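Local atomic coordinates of LAO/AO transport system kinase (Escherichia coli, PDB entry 2P67), a protein that belongs to the MeaB family of the P-loop NTPase clan and is built round a parallel beta sheet flanked by helices. Residues 63-69 against 155-159; 4-9 against 41-45; 75-80 against 248-252; 24-29 against 119-123. All blocks are in the same frame, centred on the assembly; numbering follows the deposited sequence.

Contact 1 of 4, residues 63-69 against 155-159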
loop_
_atom_site.group_PDB
_atom_site.type_symbol
_atom_site.label_atom_id
_atom_site.label_comp_id
_atom_site.label_asym_id
_atom_site.label_seq_id
_atom_site.Cartn_x
_atom_site.Cartn_y
_atom_site.Cartn_z
ATOM N N GLY A 63 -5.220 11.335 -16.506
ATOM C CA GLY A 63 -5.620 12.730 -16.390
ATOM C C GLY A 63 -6.840 12.816 -15.507
ATOM O O GLY A 63 -7.739 11.984 -15.617
ATOM N N THR A 64 -6.860 13.803 -14.613
ATOM C CA THR A 64 -8.059 14.082 -13.825
ATOM C C THR A 64 -9.110 14.732 -14.734
ATOM O O THR A 64 -8.765 15.284 -15.788
ATOM C CB THR A 64 -7.748 14.991 -12.607
ATOM O OG1 THR A 64 -7.105 16.192 -13.055
ATOM C CG2 THR A 64 -6.840 14.274 -11.614
ATOM N N PRO A 65 -10.400 14.642 -14.359
ATOM C CA PRO A 65 -11.411 15.386 -15.123
ATOM C C PRO A 65 -11.045 16.872 -15.242
ATOM O O PRO A 65 -10.747 17.531 -14.229
ATOM C CB PRO A 65 -12.687 15.191 -14.296
ATOM C CG PRO A 65 -12.462 13.872 -13.585
ATOM C CD PRO A 65 -10.995 13.863 -13.258
ATOM N N GLY A 66 -11.031 17.371 -16.480
ATOM C CA GLY A 66 -10.693 18.767 -16.777
ATOM C C GLY A 66 -9.209 19.046 -16.964
ATOM O O GLY A 66 -8.813 20.208 -17.119
ATOM N N ALA A 67 -8.391 17.988 -16.967
ATOM C CA ALA A 67 -6.924 18.126 -17.047
ATOM C C ALA A 67 -6.393 18.263 -18.478
ATOM O O ALA A 67 -5.196 18.526 -18.671
ATOM C CB ALA A 67 -6.225 16.968 -16.326
ATOM N N GLY A 68 -7.273 18.050 -19.460
ATOM C CA GLY A 68 -6.947 18.209 -20.883
ATOM C C GLY A 68 -6.181 17.026 -21.455
ATOM O O GLY A 68 -5.287 17.199 -22.292
ATOM N N LYS A 69 -6.542 15.826 -20.999
ATOM C CA LYS A 69 -5.848 14.596 -21.380
ATOM C C LYS A 69 -5.917 14.365 -22.893
ATOM O O LYS A 69 -4.908 14.017 -23.515
ATOM C CB LYS A 69 -6.421 13.399 -20.607
ATOM C CG LYS A 69 -5.851 12.045 -21.005
ATOM C CD LYS A 69 -6.135 10.957 -19.966
ATOM C CE LYS A 69 -7.618 10.698 -19.711
ATOM N NZ LYS A 69 -8.349 10.087 -20.863
ATOM N N GLU A 155 -3.621 4.750 -21.303
ATOM C CA GLU A 155 -4.150 5.952 -20.674
ATOM C C GLU A 155 -5.522 5.742 -20.062
ATOM O O GLU A 155 -6.312 4.959 -20.561
ATOM C CB GLU A 155 -4.127 7.136 -21.647
ATOM C CG GLU A 155 -4.980 6.948 -22.884
ATOM C CD GLU A 155 -6.352 7.553 -22.729
ATOM O OE1 GLU A 155 -7.072 7.624 -23.740
ATOM O OE2 GLU A 155 -6.715 7.978 -21.614
ATOM N N THR A 156 -5.783 6.421 -18.949
ATOM C CA THR A 156 -7.101 6.365 -18.345
ATOM C C THR A 156 -7.284 7.583 -17.443
ATOM O O THR A 156 -6.353 8.349 -17.231
ATOM C CB THR A 156 -7.358 5.022 -17.593
ATOM O OG1 THR A 156 -8.769 4.844 -17.345
ATOM C CG2 THR A 156 -6.564 4.941 -16.278
ATOM N N VAL A 157 -8.503 7.742 -16.938
ATOM C CA VAL A 157 -8.812 8.822 -16.012
ATOM C C VAL A 157 -8.136 8.545 -14.678
ATOM O O VAL A 157 -8.095 7.403 -14.212
ATOM C CB VAL A 157 -10.341 8.978 -15.815
ATOM C CG1 VAL A 157 -10.645 10.114 -14.856
ATOM C CG2 VAL A 157 -11.013 9.260 -17.145
ATOM N N GLY A 158 -7.586 9.599 -14.083
ATOM C CA GLY A 158 -7.009 9.522 -12.762
ATOM C C GLY A 158 -8.134 9.760 -11.788
ATOM O O GLY A 158 -8.649 10.891 -11.675
ATOM N N VAL A 159 -8.538 8.673 -11.133
ATOM C CA VAL A 159 -9.639 8.647 -10.170
ATOM C C VAL A 159 -9.457 7.376 -9.352
ATOM O O VAL A 159 -9.023 6.342 -9.878
ATOM C CB VAL A 159 -11.042 8.658 -10.869
ATOM C CG1 VAL A 159 -11.287 7.371 -11.665
ATOM C CG2 VAL A 159 -12.163 8.893 -9.857
#

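Contact 2 of 4, residues 4-9 against 41-45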
loop_
_atom_site.group_PDB
_atom_site.type_symbol
_atom_site.label_atom_id
_atom_site.label_comp_id
_atom_site.label_asym_id
_atom_site.label_seq_id
_atom_site.Cartn_x
_atom_site.Cartn_y
_atom_site.Cartn_z
ATOM N N ILE A 4 -7.492 -15.480 -39.782
ATOM C CA ILE A 4 -6.641 -15.931 -38.692
ATOM C C ILE A 4 -7.231 -17.191 -38.076
ATOM O O ILE A 4 -8.389 -17.226 -37.624
ATOM C CB ILE A 4 -6.310 -14.807 -37.654
ATOM C CG1 ILE A 4 -5.713 -15.389 -36.369
ATOM C CG2 ILE A 4 -7.515 -13.972 -37.345
ATOM C CD1 ILE A 4 -4.323 -15.907 -36.541
ATOM N N ASN A 5 -6.434 -18.250 -38.109
ATOM C CA ASN A 5 -6.848 -19.531 -37.563
ATOM C C ASN A 5 -5.623 -20.351 -37.239
ATOM O O ASN A 5 -4.507 -19.915 -37.484
ATOM C CB ASN A 5 -7.789 -20.282 -38.524
ATOM C CG ASN A 5 -7.152 -20.555 -39.877
ATOM O OD1 ASN A 5 -6.007 -20.994 -39.950
ATOM N ND2 ASN A 5 -7.899 -20.307 -40.955
ATOM N N GLU A 6 -5.841 -21.547 -36.703
ATOM C CA GLU A 6 -4.756 -22.413 -36.290
ATOM C C GLU A 6 -3.771 -22.696 -37.427
ATOM O O GLU A 6 -2.563 -22.589 -37.232
ATOM C CB GLU A 6 -5.332 -23.683 -35.672
ATOM C CG GLU A 6 -4.305 -24.728 -35.294
ATOM C CD GLU A 6 -4.975 -26.008 -34.843
ATOM O OE1 GLU A 6 -4.817 -27.046 -35.538
ATOM O OE2 GLU A 6 -5.684 -25.956 -33.806
ATOM N N ALA A 7 -4.276 -23.029 -38.618
ATOM C CA ALA A 7 -3.439 -23.231 -39.806
ATOM C C ALA A 7 -2.643 -21.995 -40.262
ATOM O O ALA A 7 -1.494 -22.116 -40.673
ATOM C CB ALA A 7 -4.282 -23.765 -40.956
ATOM N N THR A 8 -3.237 -20.803 -40.175
ATOM C CA THR A 8 -2.581 -19.585 -40.658
ATOM C C THR A 8 -1.852 -18.783 -39.575
ATOM O O THR A 8 -1.351 -17.698 -39.856
ATOM C CB THR A 8 -3.572 -18.630 -41.350
ATOM O OG1 THR A 8 -4.452 -18.053 -40.370
ATOM C CG2 THR A 8 -4.388 -19.369 -42.405
ATOM N N LEU A 9 -1.801 -19.302 -38.350
ATOM C CA LEU A 9 -1.267 -18.528 -37.219
ATOM C C LEU A 9 0.138 -17.944 -37.470
ATOM O O LEU A 9 0.385 -16.759 -37.210
ATOM C CB LEU A 9 -1.298 -19.357 -35.929
ATOM C CG LEU A 9 -0.963 -18.617 -34.625
ATOM C CD1 LEU A 9 -1.848 -17.383 -34.447
ATOM C CD2 LEU A 9 -1.121 -19.563 -33.462
ATOM N N LEU A 41 -7.114 -20.166 -29.430
ATOM C CA LEU A 41 -6.217 -19.641 -30.453
ATOM C C LEU A 41 -5.483 -18.384 -29.946
ATOM O O LEU A 41 -4.308 -18.163 -30.268
ATOM C CB LEU A 41 -6.986 -19.333 -31.729
ATOM C CG LEU A 41 -6.158 -18.868 -32.922
ATOM C CD1 LEU A 41 -5.176 -19.958 -33.393
ATOM C CD2 LEU A 41 -7.095 -18.413 -34.036
ATOM N N SER A 42 -6.189 -17.576 -29.156
ATOM C CA SER A 42 -5.614 -16.363 -28.537
ATOM C C SER A 42 -4.458 -16.720 -27.615
ATOM O O SER A 42 -3.423 -16.059 -27.612
ATOM C CB SER A 42 -6.684 -15.650 -27.714
ATOM O OG SER A 42 -7.519 -14.910 -28.570
ATOM N N THR A 43 -4.668 -17.765 -26.825
ATOM C CA THR A 43 -3.619 -18.323 -25.978
ATOM C C THR A 43 -2.371 -18.759 -26.788
ATOM O O THR A 43 -1.240 -18.453 -26.411
ATOM C CB THR A 43 -4.207 -19.465 -25.116
ATOM O OG1 THR A 43 -5.242 -18.916 -24.270
ATOM C CG2 THR A 43 -3.130 -20.095 -24.262
ATOM N N GLN A 44 -2.583 -19.438 -27.912
ATOM C CA GLN A 44 -1.490 -19.843 -28.807
ATOM C C GLN A 44 -0.751 -18.615 -29.358
ATOM O O GLN A 44 0.483 -18.590 -29.423
ATOM C CB GLN A 44 -2.045 -20.624 -30.005
ATOM C CG GLN A 44 -2.535 -22.043 -29.776
ATOM C CD GLN A 44 -3.071 -22.671 -31.082
ATOM O OE1 GLN A 44 -2.344 -22.799 -32.074
ATOM N NE2 GLN A 44 -4.345 -23.042 -31.084
ATOM N N LEU A 45 -1.515 -17.608 -29.788
ATOM C CA LEU A 45 -0.939 -16.384 -30.354
ATOM C C LEU A 45 -0.066 -15.670 -29.315
ATOM O O LEU A 45 1.061 -15.255 -29.606
ATOM C CB LEU A 45 -2.065 -15.431 -30.812
ATOM C CG LEU A 45 -1.696 -13.990 -31.180
ATOM C CD1 LEU A 45 -0.664 -13.995 -32.291
ATOM C CD2 LEU A 45 -2.937 -13.184 -31.598
#

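Contact 3 of 4, residues 75-80 against 248-252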
loop_
_atom_site.group_PDB
_atom_site.type_symbol
_atom_site.label_atom_id
_atom_site.label_comp_id
_atom_site.label_asym_id
_atom_site.label_seq_id
_atom_site.Cartn_x
_atom_site.Cartn_y
_atom_site.Cartn_z
ATOM N N ALA A 75 -1.346 16.144 -28.978
ATOM C CA ALA A 75 -0.105 16.900 -29.165
ATOM C C ALA A 75 1.140 16.041 -28.938
ATOM O O ALA A 75 2.074 16.070 -29.728
ATOM C CB ALA A 75 -0.097 18.155 -28.275
ATOM N N PHE A 76 1.143 15.261 -27.852
ATOM C CA PHE A 76 2.287 14.425 -27.507
ATOM C C PHE A 76 2.488 13.352 -28.574
ATOM O O PHE A 76 3.614 13.135 -29.039
ATOM C CB PHE A 76 2.084 13.802 -26.108
ATOM C CG PHE A 76 3.237 12.945 -25.632
ATOM C CD1 PHE A 76 4.481 13.507 -25.326
ATOM C CD2 PHE A 76 3.069 11.569 -25.464
ATOM C CE1 PHE A 76 5.541 12.701 -24.866
ATOM C CE2 PHE A 76 4.126 10.755 -25.012
ATOM C CZ PHE A 76 5.360 11.316 -24.720
ATOM N N GLY A 77 1.393 12.697 -28.956
ATOM C CA GLY A 77 1.417 11.638 -29.979
ATOM C C GLY A 77 1.974 12.157 -31.301
ATOM O O GLY A 77 2.861 11.530 -31.908
ATOM N N MET A 78 1.470 13.318 -31.723
ATOM C CA MET A 78 1.930 13.953 -32.973
ATOM C C MET A 78 3.408 14.337 -32.914
ATOM O O MET A 78 4.122 14.189 -33.899
ATOM C CB MET A 78 1.029 15.130 -33.379
ATOM C CG MET A 78 -0.358 14.704 -33.921
ATOM S SD MET A 78 -0.316 13.426 -35.225
ATOM C CE MET A 78 0.621 14.239 -36.514
ATOM N N LEU A 79 3.883 14.776 -31.751
ATOM C CA LEU A 79 5.329 15.016 -31.575
ATOM C C LEU A 79 6.159 13.760 -31.825
ATOM O O LEU A 79 7.183 13.808 -32.514
ATOM C CB LEU A 79 5.626 15.581 -30.176
ATOM C CG LEU A 79 7.073 15.901 -29.782
ATOM C CD1 LEU A 79 7.050 16.923 -28.687
ATOM C CD2 LEU A 79 7.854 14.699 -29.332
ATOM N N LEU A 80 5.730 12.633 -31.257
ATOM C CA LEU A 80 6.455 11.368 -31.404
ATOM C C LEU A 80 6.495 10.942 -32.866
ATOM O O LEU A 80 7.521 10.469 -33.344
ATOM C CB LEU A 80 5.818 10.260 -30.555
ATOM C CG LEU A 80 5.883 10.478 -29.039
ATOM C CD1 LEU A 80 5.021 9.453 -28.252
ATOM C CD2 LEU A 80 7.312 10.430 -28.589
ATOM N N ILE A 248 5.438 20.692 -24.808
ATOM C CA ILE A 248 5.330 19.274 -25.152
ATOM C C ILE A 248 6.701 18.664 -25.427
ATOM O O ILE A 248 6.994 17.578 -24.950
ATOM C CB ILE A 248 4.355 19.002 -26.345
ATOM C CG1 ILE A 248 3.027 19.760 -26.188
ATOM C CG2 ILE A 248 4.126 17.478 -26.543
ATOM C CD1 ILE A 248 2.211 19.391 -24.957
ATOM N N ASP A 249 7.529 19.363 -26.201
ATOM C CA ASP A 249 8.898 18.935 -26.500
ATOM C C ASP A 249 9.663 18.652 -25.202
ATOM O O ASP A 249 10.400 17.677 -25.089
ATOM C CB ASP A 249 9.649 20.021 -27.303
ATOM C CG ASP A 249 8.982 20.362 -28.633
ATOM O OD1 ASP A 249 8.494 19.456 -29.334
ATOM O OD2 ASP A 249 8.955 21.560 -28.995
ATOM N N GLU A 250 9.468 19.530 -24.219
ATOM C CA GLU A 250 10.169 19.461 -22.942
ATOM C C GLU A 250 9.731 18.244 -22.113
ATOM O O GLU A 250 10.542 17.631 -21.405
ATOM C CB GLU A 250 9.938 20.763 -22.166
ATOM C CG GLU A 250 10.719 21.966 -22.762
ATOM C CD GLU A 250 10.123 22.576 -24.055
ATOM O OE1 GLU A 250 9.056 22.152 -24.586
ATOM O OE2 GLU A 250 10.756 23.531 -24.558
ATOM N N ILE A 251 8.454 17.893 -22.229
ATOM C CA ILE A 251 7.917 16.700 -21.554
ATOM C C ILE A 251 8.538 15.426 -22.144
ATOM O O ILE A 251 8.981 14.542 -21.411
ATOM C CB ILE A 251 6.369 16.702 -21.564
ATOM C CG1 ILE A 251 5.849 17.821 -20.626
ATOM C CG2 ILE A 251 5.805 15.300 -21.197
ATOM C CD1 ILE A 251 4.484 18.268 -20.855
ATOM N N TRP A 252 8.625 15.358 -23.472
ATOM C CA TRP A 252 9.273 14.220 -24.140
ATOM C C TRP A 252 10.735 14.131 -23.720
ATOM O O TRP A 252 11.253 13.063 -23.424
ATOM C CB TRP A 252 9.131 14.359 -25.662
ATOM C CG TRP A 252 9.817 13.310 -26.475
ATOM C CD1 TRP A 252 10.645 13.520 -27.560
ATOM C CD2 TRP A 252 9.740 11.889 -26.300
ATOM N NE1 TRP A 252 11.088 12.312 -28.062
ATOM C CE2 TRP A 252 10.542 11.296 -27.317
ATOM C CE3 TRP A 252 9.084 11.052 -25.380
ATOM C CZ2 TRP A 252 10.693 9.904 -27.441
ATOM C CZ3 TRP A 252 9.234 9.665 -25.512
ATOM C CH2 TRP A 252 10.029 9.110 -26.534
#

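Contact 4 of 4, residues 24-29 against 119-123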
loop_
_atom_site.group_PDB
_atom_site.type_symbol
_atom_site.label_atom_id
_atom_site.label_comp_id
_atom_site.label_asym_id
_atom_site.label_seq_id
_atom_site.Cartn_x
_atom_site.Cartn_y
_atom_site.Cartn_z
ATOM N N LEU A 24 -3.045 -6.359 -36.821
ATOM C CA LEU A 24 -3.054 -5.961 -35.427
ATOM C C LEU A 24 -4.496 -5.830 -34.902
ATOM O O LEU A 24 -4.825 -6.392 -33.860
ATOM C CB LEU A 24 -2.269 -4.666 -35.204
ATOM C CG LEU A 24 -2.148 -4.200 -33.741
ATOM C CD1 LEU A 24 -1.577 -5.280 -32.805
ATOM C CD2 LEU A 24 -1.347 -2.917 -33.641
ATOM N N ALA A 25 -5.347 -5.123 -35.643
ATOM C CA ALA A 25 -6.745 -4.942 -35.223
ATOM C C ALA A 25 -7.447 -6.287 -35.117
ATOM O O ALA A 25 -8.179 -6.542 -34.161
ATOM C CB ALA A 25 -7.457 -4.036 -36.185
ATOM N N GLN A 26 -7.210 -7.152 -36.106
ATOM C CA GLN A 26 -7.793 -8.490 -36.126
ATOM C C GLN A 26 -7.345 -9.313 -34.919
ATOM O O GLN A 26 -8.131 -10.015 -34.316
ATOM C CB GLN A 26 -7.333 -9.236 -37.375
ATOM C CG GLN A 26 -8.266 -9.226 -38.552
ATOM C CD GLN A 26 -7.757 -10.220 -39.605
ATOM O OE1 GLN A 26 -8.197 -11.370 -39.656
ATOM N NE2 GLN A 26 -6.777 -9.800 -40.387
ATOM N N ALA A 27 -6.049 -9.258 -34.611
ATOM C CA ALA A 27 -5.490 -9.979 -33.461
ATOM C C ALA A 27 -6.076 -9.473 -32.130
ATOM O O ALA A 27 -6.408 -10.255 -31.224
ATOM C CB ALA A 27 -3.938 -9.861 -33.474
ATOM N N MET A 28 -6.192 -8.156 -31.995
ATOM C CA MET A 28 -6.842 -7.583 -30.816
ATOM C C MET A 28 -8.298 -8.074 -30.685
ATOM O O MET A 28 -8.710 -8.507 -29.623
ATOM C CB MET A 28 -6.779 -6.055 -30.854
ATOM C CG MET A 28 -5.350 -5.498 -30.843
ATOM S SD MET A 28 -5.367 -3.728 -30.544
ATOM C CE MET A 28 -3.611 -3.449 -30.170
ATOM N N THR A 29 -9.059 -8.033 -31.778
ATOM C CA THR A 29 -10.450 -8.522 -31.768
ATOM C C THR A 29 -10.534 -9.979 -31.330
ATOM O O THR A 29 -11.385 -10.340 -30.497
ATOM C CB THR A 29 -11.144 -8.285 -33.129
ATOM O OG1 THR A 29 -11.312 -6.877 -33.314
ATOM C CG2 THR A 29 -12.538 -8.952 -33.185
ATOM N N ALA A 119 0.252 5.981 -36.179
ATOM C CA ALA A 119 -0.412 5.755 -34.889
ATOM C C ALA A 119 -1.453 4.611 -34.939
ATOM O O ALA A 119 -1.833 4.118 -36.024
ATOM C CB ALA A 119 -1.021 7.045 -34.365
ATOM N N PHE A 120 -1.894 4.174 -33.761
ATOM C CA PHE A 120 -2.871 3.098 -33.650
ATOM C C PHE A 120 -3.561 3.311 -32.303
ATOM O O PHE A 120 -2.896 3.287 -31.268
ATOM C CB PHE A 120 -2.151 1.732 -33.684
ATOM C CG PHE A 120 -3.078 0.545 -33.821
ATOM C CD1 PHE A 120 -3.333 -0.018 -35.081
ATOM C CD2 PHE A 120 -3.681 -0.023 -32.695
ATOM C CE1 PHE A 120 -4.195 -1.121 -35.226
ATOM C CE2 PHE A 120 -4.535 -1.129 -32.822
ATOM C CZ PHE A 120 -4.799 -1.679 -34.109
ATOM N N ILE A 121 -4.877 3.503 -32.316
ATOM C CA ILE A 121 -5.639 3.760 -31.088
ATOM C C ILE A 121 -6.685 2.659 -30.833
ATOM O O ILE A 121 -7.491 2.365 -31.719
ATOM C CB ILE A 121 -6.348 5.157 -31.146
ATOM C CG1 ILE A 121 -5.354 6.271 -31.480
ATOM C CG2 ILE A 121 -7.086 5.440 -29.828
ATOM C CD1 ILE A 121 -5.991 7.489 -32.152
ATOM N N ARG A 122 -6.685 2.066 -29.637
ATOM C CA ARG A 122 -7.638 0.997 -29.304
ATOM C C ARG A 122 -8.198 1.160 -27.885
ATOM O O ARG A 122 -7.424 1.301 -26.939
ATOM C CB ARG A 122 -6.955 -0.372 -29.442
ATOM C CG ARG A 122 -7.896 -1.572 -29.335
ATOM C CD ARG A 122 -8.711 -1.777 -30.622
ATOM N NE ARG A 122 -9.543 -2.973 -30.490
ATOM C CZ ARG A 122 -9.733 -3.881 -31.451
ATOM N NH1 ARG A 122 -10.500 -4.932 -31.192
ATOM N NH2 ARG A 122 -9.146 -3.763 -32.652
ATOM N N PRO A 123 -9.540 1.141 -27.729
ATOM C CA PRO A 123 -10.168 1.204 -26.406
ATOM C C PRO A 123 -10.233 -0.152 -25.699
ATOM O O PRO A 123 -10.378 -1.207 -26.339
ATOM C CB PRO A 123 -11.576 1.723 -26.721
ATOM C CG PRO A 123 -11.862 1.069 -28.075
ATOM C CD PRO A 123 -10.552 1.126 -28.811
HETATM O O HOH W 1 -10.838 -4.979 -35.067
#

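Contact 1 of 4, residues 63-69 against 155-159
K69 and E155 reach each other through two differently bent chains. K69 sets out with CG anti to its backbone N (chi1 175°) and folds back at both chi3 and chi4, while E155 CG is tucked between the backbone N and the carbonyl carbon (chi1 62°), with a further bend at chi2. The result is a salt bridge, K69 NZ to E155 OE2 at 2.8 Å, approached from the syn side of the carboxylate and somewhat out of its plane. On the way, the last two carbons of the lysine chain pass beside the T156 carbonyl, K69 CE at 3.6 Å from T156 O. The same oxygen, T156 O, accepts a hydrogen bond from G63 N at 3.3 Å. Next along, G158 N donates to G63 O at 2.8 Å, nearly straight at the hydrogen (172°) although well above the carbonyl plane; V157 CA adds a CA-H...O contact to G63 O. V157 CG1 meets P65 CD at 4.1 Å. These bonds make G63 and V157 a parallel bridge between strands 57-63 and 151-157. With the type II turn T64-A67 and G68 as N-cap of helix 69-82, the strand-loop-helix is consistent with a P-loop (Walker A), its lysine here paired with a carboxylate.

Contact 2 of 4, residues 4-9 against 41-45
Both methyls of L41 lie against loop backbone: CD2 is 3.7 Å from N5 CA, and CD1 is 3.7 Å from E6 N. A chi1 of -176° swings L41 CG away from its own amide nitrogen and out toward the loop. From the same loop, I4 CG1 comes to 4.1 Å from L41 CD2; I4 has two conformers, so this touch is less certain. L9 supplies the second fork. Its CD2 sits 3.7 Å from Q44 OE1, an apolar methyl against an amide oxygen, and reaches L41 CD1 at 4.1 Å, whereas L9 CD1 turns to L45 CB, also at 4.1 Å. The fit across the segments is therefore van der Waals packing. Polar bonds within 4-9 shape the loop: T8 N donates to N5 OD1 at 2.8 Å, an Asx motif, and N5 N returns a bond to T8 OG1 at 3.0 Å. This pair probably helps to hold the turn from which I4 and L9 face helix 36-49. On that helix, T43 makes a weak hydrogen bond to R317 of the second subunit. Helix 21-32 lies alongside, with Q26 touching I4, L30 on L41 and A27 on L45, and helix 9-17 adds S12 beside I4 and I13 beside L45.

Contact 3 of 4, residues 75-80 against 248-252
Helix 69-82, the helix that leads out of the presumed P-loop, packs here against the start of helix 248-264, a helix-on-helix contact within the alpha/beta fold of the P-loop NTPase clan. The short segments cross at -69° with their axes 10.0 Å apart, a spacing that large side chains such as L79, I248 and W252 fill. W252 offers one broad surface. L80 CD2 stands over its six-membered ring, 3.4 Å from the centroid and almost on the ring normal, a close CH-pi contact in which one methyl covers the middle of the face. L79 CD2 approaches the five-membered ring of W252 obliquely, 3.5 Å from W252 CD1. The other branch, L79 CD1, meets I248 CG2 at 3.7 Å. For L79, a chi1 of 180° brings CG toward the second helix, and chi2 of 156° assigns CD2 to W252 and CD1 to I248. F76 reaches W252 with the far end of its ring, F76 CZ to W252 CE3 at 3.8 Å; the two rings are steeply inclined and meet obliquely. I248 CG2 lies at the edge of the F76 ring, 4.2 Å from F76 CD1, and also close to the F76 backbone, while I248 CG1 meets A75 CB at 4.1 Å. The cross-contact is largely apolar and buried, with D249 only at its margin. Beneath it runs the central sheet: F76 touches L59 of strand 57-63 and I153 of strand 151-157, L80 rests on V151, and W252 on L57. L85, in the loop after helix 69-82, adds packing to both L80 and W252.

Contact 4 of 4, residues 24-29 against 119-123
T29 OG1 is held between a guanidinium and a water: R122 NH1 donates to it at 3.0 Å, close to linear (169°) and with the oxygen near the guanidinium plane, and water 1 lies 2.6 Å from T29 OG1. The same water accepts from R122 NH2 at 3.2 Å, closing a small ring of hydrogen bonds. R122 NH2 also makes a weak bond to A25 O at 3.3 Å, an oxygen already taken by T29 N within the helix. M28 CB lies 3.7 Å from R122 CZ, so the guanidinium is held by T29 OG1 at its edge, by the oblique weak bond to A25 O, and by M28 CB on one face. The stronger partner of R122 is E32, whose OE1 makes a salt bridge with R122 NH1, which should further restrain the group. The M28 and R122 side chains run antiparallel alongside each other, with M28 SD 3.5 Å from R122 CG. With M28 CG anti to the carbonyl carbon (chi1 -62°) and the chain extended beyond it, the sulfur arrives at the edge of the F120 ring, 4.9 Å from the centroid, a Met-aromatic contact. L24 CD2 occupies a face of that ring, 3.5 Å from the F120 centroid and almost on its normal. Segment 24-29 of helix 21-32 runs at 17° to segment 119-123, part of an outermost strand of the sheet within this chain, paired with strand 87-92. Helix 133-146 packs against L24 and M28 through L143.

Contacts 1 and 4 both reach the parallel sheet: contact 1 at two central strands, contact 4 at an outermost one, with centres about 22 Å apart. Contact 3 shares helix 69-82 with contact 1, since that helix begins at K69; their centres are about 17 Å apart and their nearest atoms about 7 Å. Contact 2 lies far from the presumed P-loop, about 36 Å centre to centre, on the opposite side of the chain's centre. It does touch contact 4, where L45 CD2 packs on A27 CB at 3.9 Å, so helix 21-32 connects the N-terminal helices to the sheet. The sodium ion, bound by R272 and S276, belongs to none of the four.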